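Local coordinates for protein D-glycero-alpha-D-manno-heptose 7-phosphate kinase (Campylobacter jejuni subsp. jejuni, PDB 4N3O) that phosphorylates D-glycero-alpha-D-manno-heptose 7-phosphate at C-1 with ATP, a step toward the GDP-heptose used to build the capsule polysaccharide, at residues 124-133 with 334-342; 198-207 with 302-313. One frame throughout, in Å; residues are numbered along the deposited sequence. Where two conformers were deposited one is given.

Contact 1: 124-133 with 334-342; sequences VGVIKAFAEW and KEGVKSWRI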
loop_
_atom_site.group_PDB
_atom_site.type_symbol
_atom_site.label_atom_id
_atom_site.label_comp_id
_atom_site.label_asym_id
_atom_site.label_seq_id
_atom_site.Cartn_x
_atom_site.Cartn_y
_atom_site.Cartn_z
ATOM N N VAL A 124 -3.070 6.185 -19.410
ATOM C CA VAL A 124 -4.397 6.176 -18.771
ATOM C C VAL A 124 -4.544 7.306 -17.743
ATOM O O VAL A 124 -5.537 8.010 -17.737
ATOM C CB VAL A 124 -4.699 4.800 -18.145
ATOM C CG1 VAL A 124 -5.873 4.867 -17.186
ATOM C CG2 VAL A 124 -4.968 3.789 -19.251
ATOM N N GLY A 125 -3.552 7.499 -16.891
ATOM C CA GLY A 125 -3.644 8.561 -15.902
ATOM C C GLY A 125 -3.779 9.946 -16.513
ATOM O O GLY A 125 -4.537 10.771 -16.027
ATOM N N VAL A 126 -3.055 10.193 -17.597
ATOM C CA VAL A 126 -3.080 11.496 -18.258
ATOM C C VAL A 126 -4.418 11.730 -18.984
ATOM O O VAL A 126 -5.073 12.780 -18.816
ATOM C CB VAL A 126 -1.899 11.594 -19.216
ATOM C CG1 VAL A 126 -1.952 12.878 -20.007
ATOM C CG2 VAL A 126 -0.596 11.482 -18.428
ATOM N N ILE A 127 -4.835 10.742 -19.773
ATOM C CA ILE A 127 -6.099 10.822 -20.474
ATOM C C ILE A 127 -7.196 11.122 -19.469
ATOM O O ILE A 127 -8.035 11.979 -19.702
ATOM C CB ILE A 127 -6.409 9.505 -21.220
ATOM C CG1 ILE A 127 -5.477 9.362 -22.431
ATOM C CG2 ILE A 127 -7.843 9.502 -21.708
ATOM C CD1 ILE A 127 -5.479 7.996 -23.089
ATOM N N LYS A 128 -7.175 10.421 -18.335
ATOM C CA LYS A 128 -8.190 10.603 -17.279
ATOM C C LYS A 128 -8.167 12.004 -16.705
ATOM O O LYS A 128 -9.193 12.543 -16.328
ATOM C CB LYS A 128 -7.965 9.585 -16.166
ATOM C CG LYS A 128 -8.975 9.635 -15.045
ATOM C CD LYS A 128 -10.387 9.265 -15.473
ATOM C CE LYS A 128 -11.305 9.377 -14.280
ATOM N NZ LYS A 128 -12.700 9.060 -14.635
ATOM N N ALA A 129 -6.988 12.596 -16.640
ATOM C CA ALA A 129 -6.864 13.949 -16.143
ATOM C C ALA A 129 -7.595 14.923 -17.081
ATOM O O ALA A 129 -8.332 15.796 -16.634
ATOM C CB ALA A 129 -5.402 14.321 -16.024
ATOM N N PHE A 130 -7.389 14.757 -18.385
ATOM C CA PHE A 130 -8.054 15.603 -19.385
ATOM C C PHE A 130 -9.563 15.388 -19.395
ATOM O O PHE A 130 -10.328 16.336 -19.502
ATOM C CB PHE A 130 -7.492 15.333 -20.797
ATOM C CG PHE A 130 -6.164 15.970 -21.052
ATOM C CD1 PHE A 130 -6.079 17.340 -21.255
ATOM C CD2 PHE A 130 -5.015 15.217 -21.122
ATOM C CE1 PHE A 130 -4.865 17.945 -21.484
ATOM C CE2 PHE A 130 -3.795 15.813 -21.363
ATOM C CZ PHE A 130 -3.717 17.180 -21.545
ATOM N N ALA A 131 -9.984 14.132 -19.295
ATOM C CA ALA A 131 -11.399 13.793 -19.293
ATOM C C ALA A 131 -12.163 14.444 -18.129
ATOM O O ALA A 131 -13.258 14.971 -18.318
ATOM C CB ALA A 131 -11.571 12.281 -19.261
ATOM N N GLU A 132 -11.556 14.392 -16.949
ATOM C CA GLU A 132 -12.114 14.959 -15.724
ATOM C C GLU A 132 -12.166 16.482 -15.793
ATOM O O GLU A 132 -13.146 17.114 -15.390
ATOM C CB GLU A 132 -11.212 14.569 -14.554
ATOM C CG GLU A 132 -11.650 15.064 -13.186
ATOM C CD GLU A 132 -12.800 14.267 -12.612
ATOM O OE1 GLU A 132 -13.655 13.807 -13.395
ATOM O OE2 GLU A 132 -12.843 14.109 -11.377
ATOM N N TRP A 133 -11.086 17.054 -16.305
ATOM C CA TRP A 133 -10.939 18.482 -16.409
ATOM C C TRP A 133 -11.913 19.083 -17.431
ATOM O O TRP A 133 -12.568 20.098 -17.171
ATOM C CB TRP A 133 -9.506 18.828 -16.805
ATOM C CG TRP A 133 -9.320 20.277 -17.085
ATOM C CD1 TRP A 133 -9.880 21.314 -16.400
ATOM C CD2 TRP A 133 -8.457 20.861 -18.069
ATOM N NE1 TRP A 133 -9.459 22.512 -16.930
ATOM C CE2 TRP A 133 -8.580 22.263 -17.952
ATOM C CE3 TRP A 133 -7.603 20.340 -19.046
ATOM C CZ2 TRP A 133 -7.884 23.150 -18.775
ATOM C CZ3 TRP A 133 -6.908 21.222 -19.859
ATOM C CH2 TRP A 133 -7.054 22.616 -19.716
ATOM N N LYS A 334 -8.257 -2.495 -5.206
ATOM C CA LYS A 334 -9.590 -2.772 -5.735
ATOM C C LYS A 334 -9.934 -1.876 -6.902
ATOM O O LYS A 334 -10.643 -2.281 -7.810
ATOM C CB LYS A 334 -10.637 -2.490 -4.638
ATOM C CG LYS A 334 -10.508 -3.348 -3.387
ATOM C CD LYS A 334 -11.308 -4.631 -3.462
ATOM C CE LYS A 334 -12.791 -4.346 -3.286
ATOM N NZ LYS A 334 -13.600 -5.591 -3.274
ATOM N N GLU A 335 -9.464 -0.639 -6.843
ATOM C CA GLU A 335 -9.758 0.342 -7.868
ATOM C C GLU A 335 -8.716 0.470 -8.949
ATOM O O GLU A 335 -7.545 0.148 -8.765
ATOM C CB GLU A 335 -9.905 1.749 -7.240
ATOM C CG GLU A 335 -11.304 2.151 -6.798
ATOM C CD GLU A 335 -11.393 3.639 -6.434
ATOM O OE1 GLU A 335 -10.688 4.080 -5.495
ATOM O OE2 GLU A 335 -12.187 4.369 -7.076
ATOM N N GLY A 336 -9.167 1.003 -10.073
ATOM C CA GLY A 336 -8.291 1.362 -11.173
ATOM C C GLY A 336 -8.052 2.864 -11.008
ATOM O O GLY A 336 -8.081 3.388 -9.882
ATOM N N VAL A 337 -7.867 3.568 -12.124
ATOM C CA VAL A 337 -7.589 4.995 -12.082
ATOM C C VAL A 337 -8.636 5.785 -11.304
ATOM O O VAL A 337 -9.828 5.568 -11.469
ATOM C CB VAL A 337 -7.483 5.594 -13.504
ATOM C CG1 VAL A 337 -8.828 5.567 -14.211
ATOM C CG2 VAL A 337 -6.935 7.010 -13.448
ATOM N N LYS A 338 -8.184 6.670 -10.416
ATOM C CA LYS A 338 -9.116 7.545 -9.707
ATOM C C LYS A 338 -8.691 8.997 -9.960
ATOM O O LYS A 338 -7.542 9.266 -10.255
ATOM C CB LYS A 338 -9.210 7.260 -8.196
ATOM C CG LYS A 338 -8.041 7.723 -7.341
ATOM C CD LYS A 338 -7.137 6.601 -6.869
ATOM C CE LYS A 338 -7.816 5.829 -5.753
ATOM N NZ LYS A 338 -6.918 4.784 -5.210
ATOM N N SER A 339 -9.632 9.921 -9.874
ATOM C CA SER A 339 -9.324 11.327 -10.075
ATOM C C SER A 339 -10.159 12.178 -9.177
ATOM O O SER A 339 -11.223 11.769 -8.755
ATOM C CB SER A 339 -9.649 11.742 -11.495
ATOM O OG SER A 339 -11.022 11.580 -11.676
ATOM N N TRP A 340 -9.676 13.383 -8.918
ATOM C CA TRP A 340 -10.392 14.339 -8.101
ATOM C C TRP A 340 -9.950 15.734 -8.470
ATOM O O TRP A 340 -8.901 15.923 -9.069
ATOM C CB TRP A 340 -10.183 14.062 -6.600
ATOM C CG TRP A 340 -8.743 14.157 -6.079
ATOM C CD1 TRP A 340 -8.187 15.211 -5.413
ATOM C CD2 TRP A 340 -7.727 13.146 -6.138
ATOM N NE1 TRP A 340 -6.897 14.922 -5.051
ATOM C CE2 TRP A 340 -6.589 13.656 -5.479
ATOM C CE3 TRP A 340 -7.669 11.860 -6.679
ATOM C CZ2 TRP A 340 -5.396 12.937 -5.377
ATOM C CZ3 TRP A 340 -6.480 11.136 -6.562
ATOM C CH2 TRP A 340 -5.367 11.676 -5.918
ATOM N N ARG A 341 -10.786 16.698 -8.115
ATOM C CA ARG A 341 -10.585 18.099 -8.417
ATOM C C ARG A 341 -10.361 18.793 -7.083
ATOM O O ARG A 341 -10.990 18.442 -6.098
ATOM C CB ARG A 341 -11.855 18.613 -9.090
ATOM C CG ARG A 341 -11.695 19.814 -9.996
ATOM C CD ARG A 341 -13.042 20.220 -10.593
ATOM N NE ARG A 341 -12.889 20.869 -11.901
ATOM C CZ ARG A 341 -13.118 20.285 -13.088
ATOM N NH1 ARG A 341 -12.927 20.983 -14.206
ATOM N NH2 ARG A 341 -13.548 19.017 -13.180
ATOM N N ILE A 342 -9.455 19.755 -7.040
ATOM C CA ILE A 342 -9.163 20.457 -5.801
ATOM C C ILE A 342 -8.909 21.929 -6.135
ATOM O O ILE A 342 -9.130 22.824 -5.324
ATOM C CB ILE A 342 -7.959 19.786 -5.080
ATOM C CG1 ILE A 342 -7.950 20.068 -3.562
ATOM C CG2 ILE A 342 -6.640 20.120 -5.784
ATOM C CD1 ILE A 342 -7.706 21.504 -3.155
ATOM O OXT ILE A 342 -8.512 22.287 -7.245
#
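Arg-341 reaches from the last strand of the chain to helix 124-133 and turns the edge of its guanidinium group to two successive backbone carbonyls. NH2 bonds to Glu-132 O at 2.9 Å, meeting this oxygen from above the carbonyl plane, while NH1 bonds to Trp-133 O at 3.1 Å with its partner close to the guanidinium plane. The N-H...O angles, 145° and 153°, are moderately bent. An arm extended from CG to NE, with CG anti to the backbone N (chi1 -155°), gives the reach; the two bonds through different nitrogens restrict rotation of the group, and a weak bond from NE to Met-4 O is a further hold. NH1 also lies at the edge of the Trp-133 indole, near its plane and not over a face, 3.8 Å from CD1.

Two residues earlier along the strand, at Ser-339, the polar contact is weaker. The Glu-132 chain bends at chi2 and brings OE2 to 3.1 Å from Ser-339 OG, a weak bond that is doubtful because the carboxylate was modelled in two positions. One turn back, Lys-128 also bends at chi2, laying its aliphatic part against Val-337, just before the strand, and Ser-339 within it: CG is 3.7 Å from Val-337 CG2, and CE is 3.4 Å from Ser-339 OG. Its NZ has a long, weak ion pair with Glu-140. At the apolar end, Val-337 CB meets Val-124 CG1 at 4.1 Å.

The helix, part of the GHMP kinase N-terminal domain, runs obliquely across strand 338-341, 8.9 Å between axes. Val-124 lies near Glu-151 and Asp-163, probably magnesium ligand and proton acceptor. The strand is hydrogen-bonded to strand 6-21, helix 140-153 packs against Val-124 and Lys-128, and Trp-340 NE1 bonds to Glu-197 of the second subunit.

Contact 2: 198-207 with 302-313; sequences LEARTVLYFT and GFMFFFVDPTKK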
loop_
_atom_site.group_PDB
_atom_site.type_symbol
_atom_site.label_atom_id
_atom_site.label_comp_id
_atom_site.label_asym_id
_atom_site.label_seq_id
_atom_site.Cartn_x
_atom_site.Cartn_y
_atom_site.Cartn_z
ATOM N N LEU A 198 -2.723 -13.658 -0.347
ATOM C CA LEU A 198 -1.698 -13.565 -1.399
ATOM C C LEU A 198 -0.583 -12.593 -0.998
ATOM O O LEU A 198 0.599 -12.908 -1.185
ATOM C CB LEU A 198 -2.294 -13.149 -2.726
ATOM C CG LEU A 198 -2.796 -14.266 -3.609
ATOM C CD1 LEU A 198 -3.541 -13.653 -4.786
ATOM C CD2 LEU A 198 -1.610 -15.114 -4.092
ATOM N N GLU A 199 -0.958 -11.430 -0.455
ATOM C CA GLU A 199 0.031 -10.435 0.029
ATOM C C GLU A 199 0.907 -11.034 1.123
ATOM O O GLU A 199 2.110 -10.795 1.154
ATOM C CB GLU A 199 -0.654 -9.186 0.575
ATOM C CG GLU A 199 -1.390 -8.396 -0.488
ATOM C CD GLU A 199 -2.510 -7.487 0.043
ATOM O OE1 GLU A 199 -2.616 -7.244 1.269
ATOM O OE2 GLU A 199 -3.302 -6.998 -0.797
ATOM N N ALA A 200 0.306 -11.813 2.023
ATOM C CA ALA A 200 1.071 -12.425 3.134
ATOM C C ALA A 200 2.106 -13.425 2.621
ATOM O O ALA A 200 3.154 -13.612 3.247
ATOM C CB ALA A 200 0.133 -13.100 4.119
ATOM N N ARG A 201 1.812 -14.035 1.468
ATOM C CA ARG A 201 2.679 -15.029 0.838
ATOM C C ARG A 201 3.641 -14.449 -0.174
ATOM O O ARG A 201 4.328 -15.199 -0.833
ATOM C CB ARG A 201 1.846 -15.976 -0.025
ATOM C CG ARG A 201 0.641 -16.647 0.581
ATOM C CD ARG A 201 0.938 -17.985 1.153
ATOM N NE ARG A 201 -0.300 -18.722 1.331
ATOM C CZ ARG A 201 -0.361 -19.943 1.839
ATOM N NH1 ARG A 201 -1.537 -20.542 1.980
ATOM N NH2 ARG A 201 0.753 -20.558 2.228
ATOM N N THR A 202 3.698 -13.147 -0.362
ATOM C CA THR A 202 4.537 -12.680 -1.439
ATOM C C THR A 202 5.503 -11.554 -1.111
ATOM O O THR A 202 5.250 -10.722 -0.259
ATOM C CB THR A 202 3.665 -12.279 -2.679
ATOM O OG1 THR A 202 2.719 -11.279 -2.336
ATOM C CG2 THR A 202 2.892 -13.467 -3.219
ATOM N N VAL A 203 6.630 -11.571 -1.812
ATOM C CA VAL A 203 7.665 -10.568 -1.688
ATOM C C VAL A 203 8.049 -10.080 -3.083
ATOM O O VAL A 203 8.280 -10.872 -3.982
ATOM C CB VAL A 203 8.923 -11.145 -1.031
ATOM C CG1 VAL A 203 10.057 -10.122 -1.079
ATOM C CG2 VAL A 203 8.628 -11.570 0.392
ATOM N N LEU A 204 8.107 -8.775 -3.250
ATOM C CA LEU A 204 8.459 -8.149 -4.525
ATOM C C LEU A 204 9.834 -7.507 -4.340
ATOM O O LEU A 204 10.007 -6.670 -3.459
ATOM C CB LEU A 204 7.422 -7.078 -4.861
ATOM C CG LEU A 204 7.656 -6.291 -6.151
ATOM C CD1 LEU A 204 7.732 -7.235 -7.336
ATOM C CD2 LEU A 204 6.566 -5.247 -6.371
ATOM N N TYR A 205 10.803 -7.896 -5.160
ATOM C CA TYR A 205 12.167 -7.395 -5.044
ATOM C C TYR A 205 12.715 -6.840 -6.347
ATOM O O TYR A 205 12.752 -7.538 -7.344
ATOM C CB TYR A 205 13.057 -8.550 -4.594
ATOM C CG TYR A 205 14.542 -8.252 -4.513
ATOM C CD1 TYR A 205 15.056 -7.451 -3.496
ATOM C CD2 TYR A 205 15.443 -8.818 -5.424
ATOM C CE1 TYR A 205 16.410 -7.192 -3.402
ATOM C CE2 TYR A 205 16.803 -8.567 -5.338
ATOM C CZ TYR A 205 17.279 -7.753 -4.326
ATOM O OH TYR A 205 18.621 -7.483 -4.227
ATOM N N PHE A 206 13.131 -5.577 -6.324
ATOM C CA PHE A 206 13.779 -4.953 -7.465
ATOM C C PHE A 206 15.255 -5.225 -7.302
ATOM O O PHE A 206 15.839 -4.917 -6.271
ATOM C CB PHE A 206 13.488 -3.464 -7.548
ATOM C CG PHE A 206 12.115 -3.154 -8.074
ATOM C CD1 PHE A 206 11.902 -3.014 -9.439
ATOM C CD2 PHE A 206 11.035 -3.009 -7.216
ATOM C CE1 PHE A 206 10.636 -2.733 -9.935
ATOM C CE2 PHE A 206 9.778 -2.720 -7.703
ATOM C CZ PHE A 206 9.576 -2.586 -9.063
ATOM N N THR A 207 15.852 -5.773 -8.349
ATOM C CA THR A 207 17.232 -6.246 -8.318
ATOM C C THR A 207 18.383 -5.256 -8.420
ATOM O O THR A 207 19.393 -5.427 -7.725
ATOM C CB THR A 207 17.445 -7.219 -9.481
ATOM O OG1 THR A 207 17.280 -6.510 -10.711
ATOM C CG2 THR A 207 16.443 -8.372 -9.412
ATOM N N GLY A 302 14.711 -4.686 -13.589
ATOM C CA GLY A 302 13.983 -5.937 -13.423
ATOM C C GLY A 302 13.573 -6.214 -11.989
ATOM O O GLY A 302 14.067 -5.582 -11.051
ATOM N N PHE A 303 12.669 -7.169 -11.819
ATOM C CA PHE A 303 12.226 -7.537 -10.491
ATOM C C PHE A 303 11.949 -9.015 -10.405
ATOM O O PHE A 303 11.825 -9.702 -11.423
ATOM C CB PHE A 303 10.969 -6.776 -10.096
ATOM C CG PHE A 303 9.766 -7.135 -10.899
ATOM C CD1 PHE A 303 9.513 -6.511 -12.117
ATOM C CD2 PHE A 303 8.863 -8.083 -10.433
ATOM C CE1 PHE A 303 8.389 -6.831 -12.852
ATOM C CE2 PHE A 303 7.730 -8.408 -11.172
ATOM C CZ PHE A 303 7.494 -7.775 -12.379
HETATM N N MSE A 304 11.894 -9.503 -9.173
HETATM C CA MSE A 304 11.576 -10.890 -8.932
HETATM C C MSE A 304 10.402 -10.820 -8.029
HETATM O O MSE A 304 10.282 -9.901 -7.240
HETATM C CB MSE A 304 12.737 -11.658 -8.324
HETATM C CG MSE A 304 13.641 -12.153 -9.445
HETATM SE SE MSE A 304 15.219 -13.086 -8.744
HETATM C CE MSE A 304 14.732 -14.834 -9.500
ATOM N N PHE A 305 9.521 -11.793 -8.154
ATOM C CA PHE A 305 8.319 -11.868 -7.369
ATOM C C PHE A 305 8.343 -13.253 -6.765
ATOM O O PHE A 305 8.481 -14.233 -7.486
ATOM C CB PHE A 305 7.143 -11.645 -8.312
ATOM C CG PHE A 305 5.819 -11.840 -7.699
ATOM C CD1 PHE A 305 5.432 -11.087 -6.604
ATOM C CD2 PHE A 305 4.910 -12.701 -8.270
ATOM C CE1 PHE A 305 4.176 -11.242 -6.046
ATOM C CE2 PHE A 305 3.648 -12.865 -7.718
ATOM C CZ PHE A 305 3.282 -12.137 -6.605
ATOM N N PHE A 306 8.277 -13.339 -5.442
ATOM C CA PHE A 306 8.341 -14.646 -4.766
ATOM C C PHE A 306 7.106 -15.015 -3.967
ATOM O O PHE A 306 6.340 -14.160 -3.527
ATOM C CB PHE A 306 9.504 -14.692 -3.759
ATOM C CG PHE A 306 10.855 -14.407 -4.341
ATOM C CD1 PHE A 306 11.530 -15.371 -5.055
ATOM C CD2 PHE A 306 11.482 -13.197 -4.105
ATOM C CE1 PHE A 306 12.788 -15.125 -5.563
ATOM C CE2 PHE A 306 12.747 -12.942 -4.614
ATOM C CZ PHE A 306 13.401 -13.909 -5.346
ATOM N N PHE A 307 6.944 -16.319 -3.805
ATOM C CA PHE A 307 5.930 -16.924 -2.949
ATOM C C PHE A 307 6.715 -17.494 -1.774
ATOM O O PHE A 307 7.688 -18.223 -1.961
ATOM C CB PHE A 307 5.156 -18.022 -3.651
ATOM C CG PHE A 307 3.878 -17.564 -4.242
ATOM C CD1 PHE A 307 3.866 -16.643 -5.269
ATOM C CD2 PHE A 307 2.671 -18.078 -3.785
ATOM C CE1 PHE A 307 2.672 -16.214 -5.822
ATOM C CE2 PHE A 307 1.477 -17.661 -4.330
ATOM C CZ PHE A 307 1.478 -16.725 -5.351
ATOM N N VAL A 308 6.296 -17.132 -0.571
ATOM C CA VAL A 308 6.977 -17.543 0.643
ATOM C C VAL A 308 5.995 -17.881 1.748
ATOM O O VAL A 308 4.862 -17.412 1.775
ATOM C CB VAL A 308 7.867 -16.400 1.171
ATOM C CG1 VAL A 308 7.018 -15.212 1.608
ATOM C CG2 VAL A 308 8.737 -16.873 2.323
ATOM N N ASP A 309 6.437 -18.719 2.654
ATOM C CA ASP A 309 5.636 -19.037 3.796
ATOM C C ASP A 309 5.591 -17.748 4.641
ATOM O O ASP A 309 6.637 -17.149 4.931
ATOM C CB ASP A 309 6.301 -20.157 4.565
ATOM C CG ASP A 309 5.605 -20.472 5.844
ATOM O OD1 ASP A 309 4.364 -20.357 5.919
ATOM O OD2 ASP A 309 6.320 -20.870 6.778
ATOM N N PRO A 310 4.392 -17.305 5.017
ATOM C CA PRO A 310 4.298 -16.093 5.819
ATOM C C PRO A 310 5.136 -16.112 7.095
ATOM O O PRO A 310 5.694 -15.096 7.467
ATOM C CB PRO A 310 2.817 -16.016 6.140
ATOM C CG PRO A 310 2.171 -16.665 4.945
ATOM C CD PRO A 310 3.070 -17.819 4.630
ATOM N N THR A 311 5.270 -17.255 7.750
ATOM C CA THR A 311 6.103 -17.297 8.965
ATOM C C THR A 311 7.600 -17.222 8.657
ATOM O O THR A 311 8.421 -17.307 9.563
ATOM C CB THR A 311 5.844 -18.560 9.792
ATOM O OG1 THR A 311 6.332 -19.701 9.090
ATOM C CG2 THR A 311 4.370 -18.726 10.060
ATOM N N LYS A 312 7.952 -17.079 7.383
ATOM C CA LYS A 312 9.361 -17.003 6.977
ATOM C C LYS A 312 9.640 -15.724 6.209
ATOM O O LYS A 312 10.791 -15.415 5.900
ATOM C CB LYS A 312 9.673 -18.143 6.023
ATOM C CG LYS A 312 9.466 -19.556 6.540
ATOM C CD LYS A 312 10.722 -20.172 7.104
ATOM C CE LYS A 312 10.548 -21.688 7.158
ATOM N NZ LYS A 312 11.793 -22.397 7.545
ATOM N N LYS A 313 8.585 -14.981 5.899
ATOM C CA LYS A 313 8.718 -13.794 5.070
ATOM C C LYS A 313 9.635 -12.733 5.650
ATOM O O LYS A 313 10.366 -12.083 4.907
ATOM C CB LYS A 313 7.335 -13.214 4.774
ATOM C CG LYS A 313 7.341 -11.924 3.995
ATOM C CD LYS A 313 5.941 -11.608 3.493
ATOM C CE LYS A 313 5.873 -10.238 2.860
ATOM N NZ LYS A 313 4.489 -9.927 2.415
#
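Val-203 and Phe-306, and likewise Tyr-205 and Met-304 (selenomethionine), form hydrogen-bonded pairs between two antiparallel strands whose axes approach to 4.7 Å at 166°. The bond from Tyr-205 N to Met-304 O is 2.9 Å long and nearly straight at 176°. Val-308 N to Arg-201 O and Thr-207 N to Gly-302 O extend the pattern at its two ends.

Aromatic and apolar contacts fill the face bearing Thr-202, Leu-204 and Phe-206. Thr-202 CG2 sits over one face of the Phe-307 ring, 4.0 Å from its centroid, in a CH-pi contact. Phe-303 CB does the same to Phe-206, 4.2 Å from that centroid, although the two rings themselves meet obliquely. Leu-204 CD1 comes to 3.4 Å from Phe-303 CD2, and Leu-198 CD2 to 3.7 Å from Phe-307 CZ.

Side-chain polar contacts come chiefly from Lys-313. Its chain, extended beyond CG, runs past Val-203 CG2 and delivers NZ to 2.9 Å from Thr-202 O; the bond to Glu-199 O, at 2.8 Å, is weak, as is that from Thr-207 OG1 to Gly-302 O. Thr-202 OG1 donates to Leu-198 O, tying strand to preceding helix.

Segment 302-313 falls in the GHMP kinase C-terminal family region, and the strands are neighbours in a four-stranded antiparallel sheet. Backbone bonding thus fixes the register, while phenylalanines supply a hydrophobic layer reaching toward the probable nucleotide site: Phe-303 touches Leu-116, which probably binds ATP.

The centres of contact 1 and contact 2 lie about 30 Å apart. They fall on opposite sides of the chain's centre, and in sequence contact 2 is nested inside the loop closed by contact 1. They share no secondary-structure element. Contact 1 is partly buried and sets a helix against the mixed sheet through strand side chains, the arginine reaching helix carbonyls; 415 Å² is buried. Contact 2 lies in the interior, buries 969 Å² and joins neighbouring strands of the four-stranded antiparallel sheet by backbone bonds and aromatic packing. Both touch the second subunit, and reciprocally: Ile-342 of contact 1 packs on Arg-201 of the other copy.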